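Local coordinates for Red carotenoid protein (RCP) (Nostoc sp., PDB 5FCY), which binds carotenoids, among them beta-carotene, as a soluble all-helical protein and probably serves in cyanobacterial photoprotection, at residues A[12-17]-A[132-137]; A[30-35]-A[121-126]. All coordinates share one frame; numbering follows the deposited sequence.

Contact 1: A[12-17]-A[132-137]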
loop_
_atom_site.group_PDB
_atom_site.type_symbol
_atom_site.label_atom_id
_atom_site.label_comp_id
_atom_site.label_asym_id
_atom_site.label_seq_id
_atom_site.Cartn_x
_atom_site.Cartn_y
_atom_site.Cartn_z
ATOM N N ARG A 12 -4.443 -8.076 13.609
ATOM C CA ARG A 12 -5.444 -7.015 13.590
ATOM C C ARG A 12 -4.948 -5.767 14.307
ATOM O O ARG A 12 -5.300 -4.647 13.918
ATOM C CB ARG A 12 -6.746 -7.509 14.221
ATOM C CG ARG A 12 -7.421 -8.619 13.434
ATOM C CD ARG A 12 -8.769 -8.989 14.032
ATOM N NE ARG A 12 -8.642 -9.693 15.307
ATOM C CZ ARG A 12 -8.517 -11.012 15.438
ATOM N NH1 ARG A 12 -8.496 -11.803 14.371
ATOM N NH2 ARG A 12 -8.411 -11.547 16.646
ATOM N N LYS A 13 -4.134 -5.931 15.353
ATOM C CA LYS A 13 -3.589 -4.774 16.055
ATOM C C LYS A 13 -2.620 -3.999 15.171
ATOM O O LYS A 13 -2.604 -2.762 15.196
ATOM C CB LYS A 13 -2.906 -5.219 17.348
ATOM C CG LYS A 13 -3.856 -5.358 18.528
ATOM C CD LYS A 13 -4.076 -4.022 19.228
ATOM C CE LYS A 13 -5.198 -4.102 20.257
ATOM N NZ LYS A 13 -5.348 -2.844 21.043
ATOM N N TYR A 14 -1.798 -4.703 14.390
ATOM C CA TYR A 14 -0.955 -4.024 13.411
ATOM C C TYR A 14 -1.807 -3.287 12.385
ATOM O O TYR A 14 -1.546 -2.123 12.064
ATOM C CB TYR A 14 -0.039 -5.028 12.711
ATOM C CG TYR A 14 1.087 -5.553 13.569
ATOM C CD1 TYR A 14 2.165 -4.748 13.906
ATOM C CD2 TYR A 14 1.084 -6.864 14.022
ATOM C CE1 TYR A 14 3.200 -5.229 14.685
ATOM C CE2 TYR A 14 2.111 -7.353 14.799
ATOM C CZ TYR A 14 3.168 -6.533 15.127
ATOM O OH TYR A 14 4.193 -7.024 15.902
ATOM N N VAL A 15 -2.834 -3.957 11.859
ATOM C CA VAL A 15 -3.704 -3.334 10.865
ATOM C C VAL A 15 -4.374 -2.099 11.450
ATOM O O VAL A 15 -4.419 -1.035 10.818
ATOM C CB VAL A 15 -4.741 -4.350 10.352
ATOM C CG1 VAL A 15 -5.722 -3.689 9.391
ATOM C CG2 VAL A 15 -4.048 -5.512 9.667
ATOM N N GLN A 16 -4.913 -2.220 12.665
ATOM C CA GLN A 16 -5.572 -1.081 13.294
ATOM C C GLN A 16 -4.580 0.032 13.601
ATOM O O GLN A 16 -4.879 1.212 13.391
ATOM C CB GLN A 16 -6.298 -1.523 14.565
ATOM C CG GLN A 16 -7.757 -1.890 14.340
ATOM C CD GLN A 16 -8.479 -2.251 15.625
ATOM O OE1 GLN A 16 -9.180 -1.422 16.210
ATOM N NE2 GLN A 16 -8.318 -3.494 16.067
ATOM N N SER A 17 -3.393 -0.319 14.099
ATOM C CA SER A 17 -2.369 0.697 14.323
ATOM C C SER A 17 -1.950 1.341 13.010
ATOM O O SER A 17 -1.734 2.557 12.944
ATOM C CB SER A 17 -1.163 0.082 15.028
ATOM O OG SER A 17 -1.503 -0.367 16.328
ATOM N N GLU A 132 9.512 -2.222 13.036
ATOM C CA GLU A 132 10.303 -3.243 13.715
ATOM C C GLU A 132 9.413 -4.372 14.218
ATOM O O GLU A 132 9.799 -5.546 14.174
ATOM C CB GLU A 132 11.093 -2.618 14.866
ATOM C CG GLU A 132 12.034 -1.489 14.440
ATOM C CD GLU A 132 13.076 -1.938 13.429
ATOM O OE1 GLU A 132 13.404 -3.144 13.407
ATOM O OE2 GLU A 132 13.564 -1.084 12.654
ATOM N N GLY A 133 8.210 -4.039 14.689
ATOM C CA GLY A 133 7.277 -5.074 15.099
ATOM C C GLY A 133 6.842 -5.950 13.939
ATOM O O GLY A 133 6.631 -7.154 14.104
ATOM N N ILE A 134 6.702 -5.359 12.750
ATOM C CA ILE A 134 6.331 -6.139 11.574
ATOM C C ILE A 134 7.527 -6.926 11.056
ATOM O O ILE A 134 7.362 -8.022 10.509
ATOM C CB ILE A 134 5.741 -5.221 10.489
ATOM C CG1 ILE A 134 4.395 -4.662 10.952
ATOM C CG2 ILE A 134 5.557 -5.979 9.174
ATOM C CD1 ILE A 134 3.855 -3.540 10.093
ATOM N N LYS A 135 8.741 -6.389 11.207
ATOM C CA LYS A 135 9.936 -7.162 10.898
ATOM C C LYS A 135 10.021 -8.430 11.734
ATOM O O LYS A 135 10.698 -9.382 11.330
ATOM C CB LYS A 135 11.188 -6.312 11.128
ATOM C CG LYS A 135 11.360 -5.167 10.145
ATOM C CD LYS A 135 12.554 -4.301 10.520
ATOM C CE LYS A 135 12.892 -3.299 9.430
ATOM N NZ LYS A 135 14.003 -2.387 9.831
ATOM N N GLY A 136 9.351 -8.464 12.890
ATOM C CA GLY A 136 9.398 -9.643 13.736
ATOM C C GLY A 136 8.470 -10.754 13.294
ATOM O O GLY A 136 8.748 -11.930 13.549
ATOM N N LEU A 137 7.369 -10.411 12.633
ATOM C CA LEU A 137 6.425 -11.420 12.180
ATOM C C LEU A 137 7.068 -12.334 11.141
ATOM O O LEU A 137 8.076 -12.000 10.511
ATOM C CB LEU A 137 5.181 -10.760 11.588
ATOM C CG LEU A 137 4.072 -10.387 12.573
ATOM C CD1 LEU A 137 4.616 -9.582 13.742
ATOM C CD2 LEU A 137 2.980 -9.608 11.859
#
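Tyr14 and Ile134 bring helix 9-19 and helix 125-136 together, their CA atoms being 7.8 Å apart. From segment 12-17 Tyr14 alone makes the contact, with a ring that meets Ile134, Gly133 and Leu137 obliquely. Its CG stands anti to the carbonyl carbon (chi1 -72°), and this carries the ring across to the far helix. One side of the ring runs along Ile134, CD1 of Tyr14 lying 3.7 Å from CG1 of Ile134; the other rests on the fork of Leu137, with CE2 of Tyr14 3.5 Å from CD1 of Leu137 and CD2 near the second methyl. At Gly133, which has no side chain, the ring end lies beside the peptide, Tyr14 OH 3.0 Å from Gly133 O. At Leu137 a psi of 160° turns the chain toward helix 139-150. From that helix Leu145 touches both Tyr14 and Ile134, so the ring is packed by residues of two helices and the turn between them. Within helix 9-19, Lys13 O takes Ser17 N and Ser17 OG from opposite faces of its carbonyl plane, the hydroxyl at 2.9 Å. Glu132 points away from the contact, and its OE2 forms a salt bridge with Lys135 NZ (3.1 Å), on the syn side but tilted 35° out of the carboxylate plane; Glu36 is a second acidic partner of that lysine. An aromatic side chain laid against Gly133, Ile134 and Leu137 here joins the N-terminal helix to a C-terminal helix pair of the all-helical orange carotenoid protein N-terminal domain.

Contact 2: A[30-35]-A[121-126]. With BCR (beta-carotene), chain B.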
loop_
_atom_site.group_PDB
_atom_site.type_symbol
_atom_site.label_atom_id
_atom_site.label_comp_id
_atom_site.label_asym_id
_atom_site.label_seq_id
_atom_site.Cartn_x
_atom_site.Cartn_y
_atom_site.Cartn_z
ATOM N N PHE A 30 4.393 1.580 4.404
ATOM C CA PHE A 30 4.275 0.537 3.390
ATOM C C PHE A 30 5.503 0.513 2.485
ATOM O O PHE A 30 5.956 -0.557 2.069
ATOM C CB PHE A 30 3.002 0.768 2.566
ATOM C CG PHE A 30 2.335 -0.490 2.049
ATOM C CD1 PHE A 30 2.628 -1.743 2.561
ATOM C CD2 PHE A 30 1.392 -0.400 1.038
ATOM C CE1 PHE A 30 1.990 -2.871 2.077
ATOM C CE2 PHE A 30 0.761 -1.524 0.549
ATOM C CZ PHE A 30 1.062 -2.761 1.067
ATOM N N TRP A 31 6.056 1.690 2.174
ATOM C CA TRP A 31 7.207 1.765 1.280
ATOM C C TRP A 31 8.462 1.196 1.930
ATOM O O TRP A 31 9.217 0.455 1.291
ATOM C CB TRP A 31 7.445 3.212 0.852
ATOM C CG TRP A 31 8.790 3.438 0.240
ATOM C CD1 TRP A 31 9.879 3.996 0.842
ATOM C CD2 TRP A 31 9.193 3.104 -1.093
ATOM N NE1 TRP A 31 10.935 4.033 -0.035
ATOM C CE2 TRP A 31 10.540 3.492 -1.230
ATOM C CE3 TRP A 31 8.546 2.517 -2.183
ATOM C CZ2 TRP A 31 11.251 3.312 -2.413
ATOM C CZ3 TRP A 31 9.253 2.338 -3.358
ATOM C CH2 TRP A 31 10.592 2.736 -3.463
ATOM N N PHE A 32 8.710 1.539 3.195
ATOM C CA PHE A 32 9.911 1.047 3.860
ATOM C C PHE A 32 9.842 -0.458 4.075
ATOM O O PHE A 32 10.849 -1.157 3.911
ATOM C CB PHE A 32 10.117 1.778 5.183
ATOM C CG PHE A 32 10.639 3.175 5.018
ATOM C CD1 PHE A 32 11.947 3.395 4.623
ATOM C CD2 PHE A 32 9.823 4.267 5.253
ATOM C CE1 PHE A 32 12.431 4.676 4.466
ATOM C CE2 PHE A 32 10.303 5.552 5.098
ATOM C CZ PHE A 32 11.608 5.757 4.705
ATOM N N ILE A 33 8.666 -0.977 4.435
ATOM C CA ILE A 33 8.479 -2.425 4.499
ATOM C C ILE A 33 8.885 -3.065 3.178
ATOM O O ILE A 33 9.550 -4.107 3.152
ATOM C CB ILE A 33 7.020 -2.762 4.862
ATOM C CG1 ILE A 33 6.693 -2.276 6.274
ATOM C CG2 ILE A 33 6.775 -4.265 4.761
ATOM C CD1 ILE A 33 5.214 -2.333 6.626
ATOM N N TYR A 34 8.488 -2.452 2.060
ATOM C CA TYR A 34 8.842 -2.992 0.752
ATOM C C TYR A 34 10.351 -3.053 0.555
ATOM O O TYR A 34 10.847 -3.934 -0.157
ATOM C CB TYR A 34 8.194 -2.152 -0.350
ATOM C CG TYR A 34 8.872 -2.267 -1.697
ATOM C CD1 TYR A 34 8.633 -3.351 -2.529
ATOM C CD2 TYR A 34 9.745 -1.280 -2.141
ATOM C CE1 TYR A 34 9.250 -3.456 -3.764
ATOM C CE2 TYR A 34 10.365 -1.374 -3.373
ATOM C CZ TYR A 34 10.114 -2.463 -4.180
ATOM O OH TYR A 34 10.732 -2.554 -5.406
ATOM N N LYS A 35 11.099 -2.134 1.170
ATOM C CA LYS A 35 12.552 -2.153 1.050
ATOM C C LYS A 35 13.202 -3.176 1.975
ATOM O O LYS A 35 14.361 -3.540 1.751
ATOM C CB LYS A 35 13.126 -0.760 1.329
ATOM C CG LYS A 35 12.631 0.329 0.377
ATOM C CD LYS A 35 13.047 0.087 -1.075
ATOM C CE LYS A 35 14.404 0.696 -1.394
ATOM N NZ LYS A 35 14.820 0.395 -2.794
ATOM N N TYR A 121 12.269 11.719 4.045
ATOM C CA TYR A 121 11.132 11.356 4.880
ATOM C C TYR A 121 11.601 10.377 5.948
ATOM O O TYR A 121 12.198 9.343 5.630
ATOM C CB TYR A 121 10.002 10.745 4.051
ATOM C CG TYR A 121 8.681 10.724 4.788
ATOM C CD1 TYR A 121 8.387 9.719 5.697
ATOM C CD2 TYR A 121 7.735 11.720 4.585
ATOM C CE1 TYR A 121 7.186 9.703 6.380
ATOM C CE2 TYR A 121 6.533 11.711 5.261
ATOM C CZ TYR A 121 6.263 10.702 6.157
ATOM O OH TYR A 121 5.061 10.697 6.829
ATOM N N LYS A 122 11.344 10.710 7.209
ATOM C CA LYS A 122 11.676 9.850 8.334
ATOM C C LYS A 122 10.395 9.442 9.047
ATOM O O LYS A 122 9.486 10.257 9.228
ATOM C CB LYS A 122 12.627 10.551 9.312
ATOM C CG LYS A 122 14.006 10.811 8.732
ATOM C CD LYS A 122 14.924 11.481 9.740
ATOM C CE LYS A 122 16.301 11.732 9.146
ATOM N NZ LYS A 122 17.217 12.414 10.105
ATOM N N LEU A 123 10.328 8.176 9.445
ATOM C CA LEU A 123 9.121 7.657 10.068
ATOM C C LEU A 123 8.950 8.224 11.471
ATOM O O LEU A 123 9.924 8.433 12.202
ATOM C CB LEU A 123 9.165 6.131 10.125
ATOM C CG LEU A 123 9.199 5.388 8.788
ATOM C CD1 LEU A 123 9.200 3.886 9.027
ATOM C CD2 LEU A 123 8.026 5.787 7.904
ATOM N N SER A 124 7.698 8.479 11.840
ATOM C CA SER A 124 7.375 8.879 13.198
ATOM C C SER A 124 7.856 7.826 14.192
ATOM O O SER A 124 8.147 6.680 13.837
ATOM C CB SER A 124 5.868 9.082 13.348
ATOM O OG SER A 124 5.485 9.052 14.712
ATOM N N SER A 125 7.937 8.232 15.461
ATOM C CA SER A 125 8.302 7.291 16.514
ATOM C C SER A 125 7.348 6.104 16.537
ATOM O O SER A 125 7.774 4.957 16.712
ATOM C CB SER A 125 8.308 8.002 17.869
ATOM O OG SER A 125 8.591 7.097 18.921
ATOM N N GLU A 126 6.052 6.366 16.354
ATOM C CA GLU A 126 5.059 5.296 16.348
ATOM C C GLU A 126 5.259 4.362 15.160
ATOM O O GLU A 126 5.186 3.136 15.307
ATOM C CB GLU A 126 3.653 5.902 16.325
ATOM C CG GLU A 126 2.525 4.896 16.504
ATOM C CD GLU A 126 1.147 5.530 16.403
ATOM O OE1 GLU A 126 1.062 6.768 16.250
ATOM O OE2 GLU A 126 0.146 4.787 16.475
HETATM C C1 BCR B . 4.701 11.685 -0.949
HETATM C C2 BCR B . 5.427 12.770 -0.157
HETATM C C3 BCR B . 5.024 12.843 1.312
HETATM C C4 BCR B . 4.683 11.467 1.869
HETATM C C5 BCR B . 5.259 10.389 0.985
HETATM C C6 BCR B . 4.854 10.331 -0.283
HETATM C C7 BCR B . 4.561 9.075 -1.049
HETATM C C8 BCR B . 4.640 7.809 -0.590
HETATM C C9 BCR B . 4.315 6.635 -1.455
HETATM C C10 BCR B . 4.465 5.383 -0.949
HETATM C C11 BCR B . 4.178 4.134 -1.679
HETATM C C33 BCR B . 6.300 9.482 1.550
HETATM C C31 BCR B . 5.273 11.698 -2.366
HETATM C C32 BCR B . 3.224 12.036 -0.974
HETATM C C34 BCR B . 3.839 6.896 -2.859
HETATM C C12 BCR B . 4.342 2.946 -1.074
HETATM C C13 BCR B . 4.061 1.652 -1.750
HETATM C C14 BCR B . 4.263 0.495 -1.064
HETATM C C15 BCR B . 4.023 -0.853 -1.599
HETATM C C16 BCR B . 4.262 -1.955 -0.872
HETATM C C17 BCR B . 4.005 -3.279 -1.459
HETATM C C18 BCR B . 4.219 -4.448 -0.822
HETATM C C19 BCR B . 3.891 -5.698 -1.559
HETATM C C20 BCR B . 3.974 -6.927 -1.034
HETATM C C21 BCR B . 3.618 -8.099 -1.847
HETATM C C22 BCR B . 3.711 -9.364 -1.393
HETATM C C23 BCR B . 3.346 -10.468 -2.326
HETATM C C24 BCR B . 3.504 -11.764 -2.025
HETATM C C25 BCR B . 3.161 -12.879 -2.955
HETATM C C26 BCR B . 2.725 -12.700 -4.203
HETATM C C27 BCR B . 1.380 -13.271 -4.588
HETATM C C28 BCR B . 1.080 -14.477 -3.706
HETATM C C29 BCR B . 2.358 -15.214 -3.324
HETATM C C30 BCR B . 3.303 -14.322 -2.518
HETATM C C35 BCR B . 3.551 1.697 -3.164
HETATM C C36 BCR B . 4.768 -4.442 0.577
HETATM C C37 BCR B . 4.201 -9.583 0.011
HETATM C C38 BCR B . 3.580 -12.034 -5.252
HETATM C C39 BCR B . 4.748 -14.739 -2.758
HETATM C C40 BCR B . 2.976 -14.496 -1.039
#
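Phe32 and Leu123 meet just behind the wall of the beta-carotene pocket, to which Phe30, Trp31, Tyr34 and Tyr121 of the same segments belong. Leu123 CD2 reaches the phenyl ring obliquely and lies 3.5 Å from Phe32 CD2, the two side chains running past one another in opposite senses. Farther round the rim, Tyr121 O lies near the ring plane, 3.8 Å from Phe32 CZ. Trp31 CD1 sits over one face of the same phenyl, and Phe32 ties the helix to the loop without touching the pigment.

Segment 30-35, on helix 23-35, passes crosswise next to the polyene, in the all-helical fold of the orange carotenoid protein N-terminal domain, whose helices enclose an elongated carotenoid. Phe30 turns a ring face to the chain: C16 of beta-carotene is centred over it, 3.5 Å above the plane. Trp31 touches with its CB instead, 3.7 Å from beta-carotene C12; its CG lies anti to the backbone N (chi1 165°), swinging the indole off toward Phe117, with which it stacks, and helix 95-110. One helical turn on from Phe30, Tyr34 also brings its CB to the polyene, while its hydroxyl hydrogen-bonds to Asp110 OD2. The loop contributes Tyr121 at an end ring of the pigment, where methyl C33 lies over one face near the rim and CE2 of Tyr121 approaches beta-carotene C4 at 3.9 Å. Glu25 takes the Tyr121 hydroxyl through one carboxylate oxygen and Ser124 N through the other, pinning the loop to helix 23-35. Ser124 then N-caps helix 125-136, its OG accepting from Glu126 N at 3.2 Å with an N-H...O angle of 146°.

The two contacts, with centres 13 Å apart, share helix 125-136: contact 2 lies at its start and the loop leading into it, contact 1 toward its other end. Their partners, helices 9-19 and 23-35, follow one another in the chain. In sequence the order is 12-17, 30-35, 121-126, 132-137, with the whole of contact 2 falling between the segments of contact 1. They touch directly where Ile134 CD1 packs on Ile33 CD1 at 3.9 Å. Contact 2 borders the pigment, whereas contact 1 lies farther out, the Ile134 side chain being about 9 Å from beta-carotene. Helix 125-136 and the loop before it thus tie the first two modelled helices together beside the pigment.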